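Local coordinates for protein Myo-inositol phosphohydrolase (Mitsuokella multacida, PDB 4WU3) that probably removes phosphate from inositol hexakisphosphate by hydrolysis, and binds inositol-(1,3,4,5)-tetrakisphosphate in this crystal, at residues K51-D56 and H241-M246; R147-I152 and V222-E227; M553-K558 and S569-L574. The protein carries 2 engineered substitutions. All coordinates share one frame; numbering follows the deposited sequence.

Contact 1 of 3, residues K51-D56 and H241-M246. Engineered in segment 241-246: S242 (natural residue Cys). With PO4 (phosphate ion), chain G.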
loop_
_atom_site.group_PDB
_atom_site.type_symbol
_atom_site.label_atom_id
_atom_site.label_comp_id
_atom_site.label_asym_id
_atom_site.label_seq_id
_atom_site.Cartn_x
_atom_site.Cartn_y
_atom_site.Cartn_z
ATOM N N LYS A 51 -11.505 24.066 -4.144
ATOM C CA LYS A 51 -12.215 23.817 -5.386
ATOM C C LYS A 51 -13.655 23.395 -5.158
ATOM O O LYS A 51 -14.060 23.059 -4.042
ATOM C CB LYS A 51 -11.480 22.779 -6.236
ATOM C CG LYS A 51 -11.289 21.436 -5.559
ATOM C CD LYS A 51 -12.484 20.519 -5.733
ATOM C CE LYS A 51 -12.035 19.069 -5.583
ATOM N NZ LYS A 51 -13.159 18.104 -5.629
ATOM N N ILE A 52 -14.414 23.423 -6.247
ATOM C CA ILE A 52 -15.822 23.087 -6.238
ATOM C C ILE A 52 -16.014 21.569 -6.307
ATOM O O ILE A 52 -15.486 20.911 -7.195
ATOM C CB ILE A 52 -16.533 23.789 -7.415
ATOM C CG1 ILE A 52 -16.507 25.311 -7.210
ATOM C CG2 ILE A 52 -17.965 23.304 -7.572
ATOM C CD1 ILE A 52 -16.949 26.118 -8.414
ATOM N N ASP A 53 -16.754 21.020 -5.346
ATOM C CA ASP A 53 -17.081 19.602 -5.329
ATOM C C ASP A 53 -18.373 19.371 -6.111
ATOM O O ASP A 53 -18.429 18.536 -7.020
ATOM C CB ASP A 53 -17.292 19.110 -3.886
ATOM C CG ASP A 53 -16.014 19.084 -3.056
ATOM O OD1 ASP A 53 -14.908 18.985 -3.620
ATOM O OD2 ASP A 53 -16.131 19.143 -1.813
ATOM N N ARG A 54 -19.416 20.111 -5.722
ATOM C CA ARG A 54 -20.735 20.013 -6.344
ATOM C C ARG A 54 -21.360 21.393 -6.536
ATOM O O ARG A 54 -21.611 22.115 -5.572
ATOM C CB ARG A 54 -21.688 19.175 -5.483
ATOM C CG ARG A 54 -21.190 17.781 -5.116
ATOM C CD ARG A 54 -20.982 16.920 -6.342
ATOM N NE ARG A 54 -22.258 16.597 -6.960
ATOM C CZ ARG A 54 -22.394 15.903 -8.081
ATOM N NH1 ARG A 54 -21.334 15.442 -8.720
ATOM N NH2 ARG A 54 -23.601 15.659 -8.555
ATOM N N ALA A 55 -21.609 21.743 -7.794
ATOM C CA ALA A 55 -22.386 22.921 -8.126
ATOM C C ALA A 55 -23.784 22.682 -7.597
ATOM O O ALA A 55 -24.235 21.544 -7.549
ATOM C CB ALA A 55 -22.408 23.138 -9.639
ATOM N N ASP A 56 -24.471 23.745 -7.202
ATOM C CA ASP A 56 -25.773 23.610 -6.563
ATOM C C ASP A 56 -26.896 23.442 -7.580
ATOM O O ASP A 56 -27.332 24.407 -8.201
ATOM C CB ASP A 56 -26.072 24.812 -5.675
ATOM C CG ASP A 56 -27.048 24.479 -4.580
ATOM O OD1 ASP A 56 -27.368 23.276 -4.416
ATOM O OD2 ASP A 56 -27.491 25.405 -3.874
ATOM N N HIS A 241 -21.748 8.669 2.330
ATOM C CA HIS A 241 -21.118 9.340 1.210
ATOM C C HIS A 241 -19.640 9.671 1.452
ATOM O O HIS A 241 -19.181 9.838 2.592
ATOM C CB HIS A 241 -21.901 10.597 0.846
ATOM C CG HIS A 241 -21.470 11.809 1.599
ATOM N ND1 HIS A 241 -20.387 12.571 1.216
ATOM C CD2 HIS A 241 -21.968 12.388 2.713
ATOM C CE1 HIS A 241 -20.233 13.566 2.070
ATOM N NE2 HIS A 241 -21.180 13.476 2.987
ATOM N N SER A 242 -18.905 9.757 0.352
ATOM C CA SER A 242 -17.513 10.143 0.370
ATOM C C SER A 242 -17.370 11.296 -0.631
ATOM O O SER A 242 -18.244 12.177 -0.668
ATOM C CB SER A 242 -16.647 8.945 0.006
ATOM O OG SER A 242 -17.273 8.148 -0.994
ATOM N N TYR A 243 -16.304 11.324 -1.432
ATOM C CA TYR A 243 -16.265 12.303 -2.515
ATOM C C TYR A 243 -17.025 11.798 -3.749
ATOM O O TYR A 243 -17.958 12.456 -4.223
ATOM C CB TYR A 243 -14.851 12.736 -2.911
ATOM C CG TYR A 243 -14.923 13.672 -4.102
ATOM C CD1 TYR A 243 -15.464 14.947 -3.970
ATOM C CD2 TYR A 243 -14.547 13.255 -5.367
ATOM C CE1 TYR A 243 -15.589 15.788 -5.048
ATOM C CE2 TYR A 243 -14.664 14.100 -6.465
ATOM C CZ TYR A 243 -15.186 15.362 -6.297
ATOM O OH TYR A 243 -15.314 16.212 -7.380
ATOM N N ALA A 244 -16.648 10.624 -4.250
ATOM C CA ALA A 244 -17.177 10.145 -5.517
ATOM C C ALA A 244 -18.303 9.129 -5.336
ATOM O O ALA A 244 -18.983 8.771 -6.291
ATOM C CB ALA A 244 -16.054 9.546 -6.347
ATOM N N GLY A 245 -18.509 8.674 -4.106
ATOM C CA GLY A 245 -19.494 7.649 -3.830
ATOM C C GLY A 245 -19.051 6.318 -4.408
ATOM O O GLY A 245 -19.877 5.427 -4.684
ATOM N N MET A 246 -17.738 6.184 -4.574
ATOM C CA MET A 246 -17.149 4.973 -5.129
ATOM C C MET A 246 -16.491 4.106 -4.055
ATOM O O MET A 246 -17.153 3.251 -3.479
ATOM C CB MET A 246 -16.164 5.334 -6.246
ATOM C CG MET A 246 -16.872 5.953 -7.441
ATOM S SD MET A 246 -15.807 6.395 -8.831
ATOM C CE MET A 246 -15.377 4.757 -9.417
HETATM P P PO4 G . -14.489 7.810 -2.959
HETATM O O1 PO4 G . -13.864 7.396 -4.270
HETATM O O2 PO4 G . -15.938 7.383 -3.023
HETATM O O3 PO4 G . -14.378 9.298 -2.753
HETATM O O4 PO4 G . -13.835 7.129 -1.770
HETATM O O HOH W 1 -18.423 15.682 -8.070
#

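Contact 2 of 3, residues R147-I152 and V222-E227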
loop_
_atom_site.group_PDB
_atom_site.type_symbol
_atom_site.label_atom_id
_atom_site.label_comp_id
_atom_site.label_asym_id
_atom_site.label_seq_id
_atom_site.Cartn_x
_atom_site.Cartn_y
_atom_site.Cartn_z
ATOM N N ARG A 147 -3.308 13.017 9.098
ATOM C CA ARG A 147 -3.903 13.674 10.240
ATOM C C ARG A 147 -4.982 12.856 10.940
ATOM O O ARG A 147 -5.747 12.124 10.314
ATOM C CB ARG A 147 -4.485 15.006 9.805
ATOM C CG ARG A 147 -3.428 16.038 9.514
ATOM C CD ARG A 147 -4.000 17.266 8.829
ATOM N NE ARG A 147 -2.955 18.264 8.691
ATOM C CZ ARG A 147 -2.894 19.161 7.715
ATOM N NH1 ARG A 147 -3.820 19.198 6.766
ATOM N NH2 ARG A 147 -1.893 20.017 7.683
ATOM N N THR A 148 -5.031 13.007 12.258
ATOM C CA THR A 148 -6.081 12.440 13.068
ATOM C C THR A 148 -7.335 13.344 13.089
ATOM O O THR A 148 -7.275 14.543 12.814
ATOM C CB THR A 148 -5.604 12.292 14.517
ATOM O OG1 THR A 148 -5.463 13.595 15.093
ATOM C CG2 THR A 148 -4.269 11.556 14.595
ATOM N N GLU A 149 -8.460 12.749 13.458
ATOM C CA GLU A 149 -9.721 13.454 13.574
ATOM C C GLU A 149 -9.615 14.738 14.409
ATOM O O GLU A 149 -10.219 15.745 14.061
ATOM C CB GLU A 149 -10.752 12.513 14.194
ATOM C CG GLU A 149 -12.156 13.072 14.284
ATOM C CD GLU A 149 -13.066 12.203 15.132
ATOM O OE1 GLU A 149 -13.061 10.966 14.944
ATOM O OE2 GLU A 149 -13.789 12.758 15.986
ATOM N N ASP A 150 -8.864 14.718 15.510
ATOM C CA ASP A 150 -8.855 15.880 16.403
ATOM C C ASP A 150 -7.993 17.032 15.890
ATOM O O ASP A 150 -8.027 18.130 16.436
ATOM C CB ASP A 150 -8.475 15.521 17.849
ATOM C CG ASP A 150 -7.333 14.563 17.938
ATOM O OD1 ASP A 150 -6.360 14.760 17.196
ATOM O OD2 ASP A 150 -7.395 13.631 18.774
ATOM N N ILE A 151 -7.221 16.787 14.849
ATOM C CA ILE A 151 -6.595 17.876 14.126
ATOM C C ILE A 151 -7.503 18.311 12.966
ATOM O O ILE A 151 -7.700 19.510 12.730
ATOM C CB ILE A 151 -5.215 17.459 13.597
ATOM C CG1 ILE A 151 -4.209 17.383 14.743
ATOM C CG2 ILE A 151 -4.719 18.447 12.563
ATOM C CD1 ILE A 151 -3.933 18.727 15.382
ATOM N N ILE A 152 -8.082 17.332 12.265
ATOM C CA ILE A 152 -8.848 17.606 11.039
ATOM C C ILE A 152 -10.107 18.445 11.279
ATOM O O ILE A 152 -10.363 19.399 10.551
ATOM C CB ILE A 152 -9.235 16.300 10.316
ATOM C CG1 ILE A 152 -7.989 15.662 9.705
ATOM C CG2 ILE A 152 -10.282 16.564 9.242
ATOM C CD1 ILE A 152 -8.195 14.242 9.242
ATOM N N VAL A 222 -13.429 1.980 12.388
ATOM C CA VAL A 222 -14.423 0.929 12.381
ATOM C C VAL A 222 -15.066 0.875 13.772
ATOM O O VAL A 222 -16.284 0.858 13.883
ATOM C CB VAL A 222 -13.812 -0.435 12.004
ATOM C CG1 VAL A 222 -14.874 -1.531 12.042
ATOM C CG2 VAL A 222 -13.166 -0.368 10.631
ATOM N N ASP A 223 -14.262 0.880 14.835
ATOM C CA ASP A 223 -14.827 0.818 16.196
ATOM C C ASP A 223 -15.796 1.978 16.453
ATOM O O ASP A 223 -16.857 1.816 17.076
ATOM C CB ASP A 223 -13.723 0.888 17.262
ATOM C CG ASP A 223 -13.032 -0.454 17.517
ATOM O OD1 ASP A 223 -13.376 -1.479 16.894
ATOM O OD2 ASP A 223 -12.122 -0.470 18.370
ATOM N N LYS A 224 -15.391 3.159 15.996
ATOM C CA LYS A 224 -16.175 4.357 16.183
ATOM C C LYS A 224 -17.504 4.247 15.445
ATOM O O LYS A 224 -18.552 4.575 16.000
ATOM C CB LYS A 224 -15.396 5.584 15.709
ATOM C CG LYS A 224 -16.165 6.871 15.905
ATOM C CD LYS A 224 -15.413 8.087 15.393
ATOM C CE LYS A 224 -16.139 9.358 15.819
ATOM N NZ LYS A 224 -15.955 10.446 14.825
ATOM N N PHE A 225 -17.465 3.760 14.207
ATOM C CA PHE A 225 -18.693 3.538 13.443
ATOM C C PHE A 225 -19.641 2.557 14.137
ATOM O O PHE A 225 -20.844 2.809 14.218
ATOM C CB PHE A 225 -18.395 3.021 12.040
ATOM C CG PHE A 225 -19.623 2.608 11.298
ATOM C CD1 PHE A 225 -20.471 3.562 10.762
ATOM C CD2 PHE A 225 -19.955 1.269 11.166
ATOM C CE1 PHE A 225 -21.618 3.185 10.089
ATOM C CE2 PHE A 225 -21.098 0.886 10.498
ATOM C CZ PHE A 225 -21.926 1.842 9.955
ATOM N N LEU A 226 -19.100 1.440 14.616
ATOM C CA LEU A 226 -19.897 0.398 15.279
ATOM C C LEU A 226 -20.586 0.880 16.553
ATOM O O LEU A 226 -21.752 0.552 16.816
ATOM C CB LEU A 226 -19.031 -0.816 15.589
ATOM C CG LEU A 226 -18.653 -1.591 14.335
ATOM C CD1 LEU A 226 -17.615 -2.671 14.613
ATOM C CD2 LEU A 226 -19.905 -2.182 13.711
ATOM N N GLU A 227 -19.879 1.675 17.336
ATOM C CA GLU A 227 -20.480 2.250 18.529
ATOM C C GLU A 227 -21.592 3.256 18.156
ATOM O O GLU A 227 -22.620 3.320 18.829
ATOM C CB GLU A 227 -19.415 2.877 19.431
ATOM C CG GLU A 227 -18.464 1.846 20.035
ATOM C CD GLU A 227 -19.148 0.768 20.892
ATOM O OE1 GLU A 227 -19.904 1.121 21.839
ATOM O OE2 GLU A 227 -18.891 -0.445 20.634
#

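Contact 3 of 3, residues M553-K558 and S569-L574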
loop_
_atom_site.group_PDB
_atom_site.type_symbol
_atom_site.label_atom_id
_atom_site.label_comp_id
_atom_site.label_asym_id
_atom_site.label_seq_id
_atom_site.Cartn_x
_atom_site.Cartn_y
_atom_site.Cartn_z
ATOM N N MET A 553 -1.084 31.932 29.748
ATOM C CA MET A 553 -2.522 32.015 30.005
ATOM C C MET A 553 -2.821 32.717 31.329
ATOM O O MET A 553 -3.755 33.514 31.426
ATOM C CB MET A 553 -3.148 30.623 30.006
ATOM C CG MET A 553 -3.410 30.077 28.617
ATOM S SD MET A 553 -4.293 28.519 28.672
ATOM C CE MET A 553 -2.958 27.326 28.709
ATOM N N TYR A 554 -2.039 32.401 32.352
ATOM C CA TYR A 554 -2.186 33.045 33.644
ATOM C C TYR A 554 -1.798 34.528 33.563
ATOM O O TYR A 554 -2.512 35.386 34.075
ATOM C CB TYR A 554 -1.333 32.316 34.682
ATOM C CG TYR A 554 -1.514 32.800 36.098
ATOM C CD1 TYR A 554 -2.777 32.909 36.658
ATOM C CD2 TYR A 554 -0.423 33.117 36.886
ATOM C CE1 TYR A 554 -2.946 33.342 37.958
ATOM C CE2 TYR A 554 -0.586 33.546 38.189
ATOM C CZ TYR A 554 -1.849 33.656 38.719
ATOM O OH TYR A 554 -2.009 34.091 40.021
ATOM N N ASP A 555 -0.670 34.826 32.920
ATOM C CA ASP A 555 -0.255 36.202 32.699
ATOM C C ASP A 555 -1.412 37.006 32.090
ATOM O O ASP A 555 -1.784 38.060 32.613
ATOM C CB ASP A 555 0.975 36.238 31.792
ATOM C CG ASP A 555 1.728 37.579 31.840
ATOM O OD1 ASP A 555 1.253 38.544 32.488
ATOM O OD2 ASP A 555 2.811 37.665 31.209
ATOM N N MET A 556 -1.986 36.494 31.000
ATOM C CA MET A 556 -3.080 37.173 30.304
ATOM C C MET A 556 -4.240 37.414 31.239
ATOM O O MET A 556 -4.823 38.504 31.259
ATOM C CB MET A 556 -3.626 36.328 29.154
ATOM C CG MET A 556 -2.811 36.345 27.889
ATOM S SD MET A 556 -3.508 35.196 26.686
ATOM C CE MET A 556 -1.995 34.518 26.030
ATOM N N MET A 557 -4.614 36.371 31.969
ATOM C CA MET A 557 -5.763 36.446 32.855
ATOM C C MET A 557 -5.602 37.608 33.831
ATOM O O MET A 557 -6.556 38.320 34.110
ATOM C CB MET A 557 -5.952 35.129 33.626
ATOM C CG MET A 557 -6.508 33.979 32.788
ATOM S SD MET A 557 -6.410 32.367 33.602
ATOM C CE MET A 557 -7.712 32.516 34.825
ATOM N N LYS A 558 -4.389 37.790 34.343
ATOM C CA LYS A 558 -4.124 38.774 35.398
ATOM C C LYS A 558 -3.847 40.159 34.819
ATOM O O LYS A 558 -4.020 41.164 35.491
ATOM C CB LYS A 558 -2.920 38.329 36.242
ATOM C CG LYS A 558 -3.046 36.938 36.853
ATOM C CD LYS A 558 -3.899 36.944 38.108
ATOM C CE LYS A 558 -3.171 37.613 39.265
ATOM N NZ LYS A 558 -3.968 37.567 40.521
ATOM N N SER A 569 5.831 37.533 24.090
ATOM C CA SER A 569 7.200 38.003 23.996
ATOM C C SER A 569 7.914 37.993 25.357
ATOM O O SER A 569 9.026 37.486 25.477
ATOM C CB SER A 569 7.224 39.392 23.365
ATOM O OG SER A 569 6.693 39.345 22.044
ATOM N N ARG A 570 7.285 38.516 26.398
ATOM C CA ARG A 570 7.965 38.525 27.674
ATOM C C ARG A 570 8.094 37.123 28.272
ATOM O O ARG A 570 9.135 36.798 28.853
ATOM C CB ARG A 570 7.314 39.500 28.650
ATOM C CG ARG A 570 5.923 39.138 29.127
ATOM C CD ARG A 570 5.231 40.407 29.580
ATOM N NE ARG A 570 4.154 40.158 30.522
ATOM C CZ ARG A 570 3.483 41.120 31.133
ATOM N NH1 ARG A 570 2.524 40.832 31.974
ATOM N NH2 ARG A 570 3.768 42.381 30.911
ATOM N N GLN A 571 7.076 36.275 28.108
ATOM C CA GLN A 571 7.194 34.881 28.572
ATOM C C GLN A 571 8.339 34.154 27.837
ATOM O O GLN A 571 9.029 33.310 28.420
ATOM C CB GLN A 571 5.870 34.122 28.429
ATOM C CG GLN A 571 4.758 34.592 29.362
ATOM C CD GLN A 571 5.186 34.655 30.816
ATOM O OE1 GLN A 571 5.986 33.845 31.289
ATOM N NE2 GLN A 571 4.654 35.627 31.533
ATOM N N TYR A 572 8.543 34.493 26.567
ATOM C CA TYR A 572 9.678 33.973 25.816
ATOM C C TYR A 572 10.964 34.565 26.368
ATOM O O TYR A 572 11.915 33.834 26.681
ATOM C CB TYR A 572 9.562 34.284 24.313
ATOM C CG TYR A 572 10.832 33.987 23.538
ATOM C CD1 TYR A 572 11.162 32.696 23.192
ATOM C CD2 TYR A 572 11.706 35.000 23.176
ATOM C CE1 TYR A 572 12.322 32.409 22.503
ATOM C CE2 TYR A 572 12.870 34.728 22.474
ATOM C CZ TYR A 572 13.174 33.422 22.142
ATOM O OH TYR A 572 14.328 33.118 21.439
ATOM N N LEU A 573 10.985 35.887 26.507
ATOM C CA LEU A 573 12.192 36.574 26.938
ATOM C C LEU A 573 12.619 36.114 28.316
ATOM O O LEU A 573 13.803 36.058 28.610
ATOM C CB LEU A 573 11.996 38.084 26.914
ATOM C CG LEU A 573 11.918 38.636 25.490
ATOM C CD1 LEU A 573 11.547 40.102 25.495
ATOM C CD2 LEU A 573 13.236 38.428 24.764
ATOM N N LEU A 574 11.657 35.761 29.158
ATOM C CA LEU A 574 11.985 35.363 30.520
ATOM C C LEU A 574 12.521 33.943 30.589
ATOM O O LEU A 574 12.973 33.513 31.643
ATOM C CB LEU A 574 10.774 35.514 31.435
ATOM C CG LEU A 574 10.434 36.977 31.706
ATOM C CD1 LEU A 574 9.000 37.154 32.175
ATOM C CD2 LEU A 574 11.411 37.545 32.718
#

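Contact 1 of 3, residues K51-D56 and H241-M246
K51 reaches from strand 49-54 to Y243 of the phosphate-binding loop. Its NZ lies 3.4 Å from CE1 of Y243, oblique to the ring. The same nitrogen forms a salt bridge with D53, 2.8 Å from OD1. D53 rests against the ring, with CB in the ring plane at its edge and OD1 3.6 Å from CE1 of Y243. S135 also bonds OD1 of D53, and R122 pairs with OD2. Replacing D53 by an alanine is likely to leave K51 and R122 without their acid partner and open a gap beside the Y243 ring. R54 NH1 donates to a water that in turn donates to D53 O and Y243 OH. D176 also bonds that hydroxyl. CG of Y243 is anti to the backbone N (chi1 176°), directing the ring toward K51 and D53. A244 N and M246 N bond a phosphate ion, A244 N to O3 at 3.0 Å; the Y243 N bond is weak. OG of S242, engineered from Cys, makes an unusually short bond to phosphate O2. This P-loop of the PTP fold joins strand 237-241 to helix 247-261, with M246 at the N-cap position, while D53 and R54 form a classic beta bulge against A133 of strand 132-137.

Contact 2 of 3, residues R147-I152 and V222-E227
E149 and K224 join two helices of the PTP-like phosphatase fold by a single salt bridge. E149 is the first residue of helix 149-161, and K224 sits midway along helix 219-230. The backbones stay well apart, with the CA atoms of E149 and K224 separated by 11.5 Å. Two long side chains span this distance from opposite directions. In both, CG is anti to the backbone N, which sends the chain outward; for K224 chi1 is -179°. The glutamate chain is extended beyond CG, and the lysine bends only at its last torsion.

The close part is the meeting of the E149 carboxylate with the end of K224, its last carbons included. K224 NZ also donates to R208 O of strand 205-211, so a backbone oxygen of the strand and a carboxylate share the ammonium group. The bridge lies beside this strand, an outermost one of its sheet, where E149 touches T210 and K224 touches F207 and L209. The dense packing of the helices lies on other sides. There V222 meets F303 and F307, F225 meets F252 edge-to-face, and I151 meets helix 593-613. The bridge itself is a surface feature of partly exposed residues. The bond is also off the carboxylate plane: K224 NZ lies 2.9 Å from E149 OE1 and approaches it from above, 46° out of that plane. The second oxygen, OE2, is 3.4 Å from the same NZ.

Contact 3 of 3, residues M553-K558 and S569-L574
The carboxylate of D555 and the guanidinium of R570 meet edge to edge, their planes only 20° apart. The arginine grips side-on, with NE and NH1 each taking one oxygen. NH1 donates to D555 OD1 at 2.7 Å, and NE donates to D555 OD2 at 2.9 Å. Both oxygens use their syn lone pairs, and both lie close to the guanidinium plane. The amide of Q571 approaches differently. It stands almost perpendicular to the carboxylate, and its NE2 comes from above the carboxylate plane to reach D555 OD2 at 2.8 Å. For the amide itself this bond lies in plane. OD2 is therefore held by two donors, one near the carboxylate plane and one tilted from it, which probably restricts rotation of the carboxylate.

The torsions explain the reach. D555 has CG anti to the backbone N (chi1 -163°), which carries the acid across to the other helix. The R570 chain runs extended from CG to NE. Q571 bends at chi2 (-52°) and turns its amide back to the acid. On the helix of D555 itself, K558 CG lies 3.8 Å above one face of the Y554 ring, offset toward the rim.

All three touching residues are buried, so the salt bridge probably neutralises charges that would be costly there. R570 NH2 is used as well, donating to the carbonyl oxygens of T381 and K383 in the chain before helix 385-388. L388 of that helix packs on D555, and L385 packs on R570. The first residues of helix 545-558, G545 and R546, belong to the ligand pocket. The arrangement is thus a PTP-type P-loop followed by its helix, tied to the next helix, 564-573, by a buried bidentate salt bridge.

In the fold
Contacts 1 and 2 lie in the same part of the chain, centres 21 Å apart, and contact 2 is nested within the loop that contact 1 closes. They do not touch, and their nearest atoms are about 10 Å apart. Contact 3 comes later and lies on the opposite side of the chain's centre from contact 1, 45 Å away centre to centre. From contact 2 its centre is 35 Å away, with nearest atoms about 16 Å apart. The side chain of Y243 in contact 1 is about 10 Å from a bound inositol tetrakisphosphate. Contact 3 involves the helix that begins at the corresponding loop, which includes G543 and R546; Q571 is about 13 Å from a tetrakisphosphate. Contact 2 is a surface bridge between two helices.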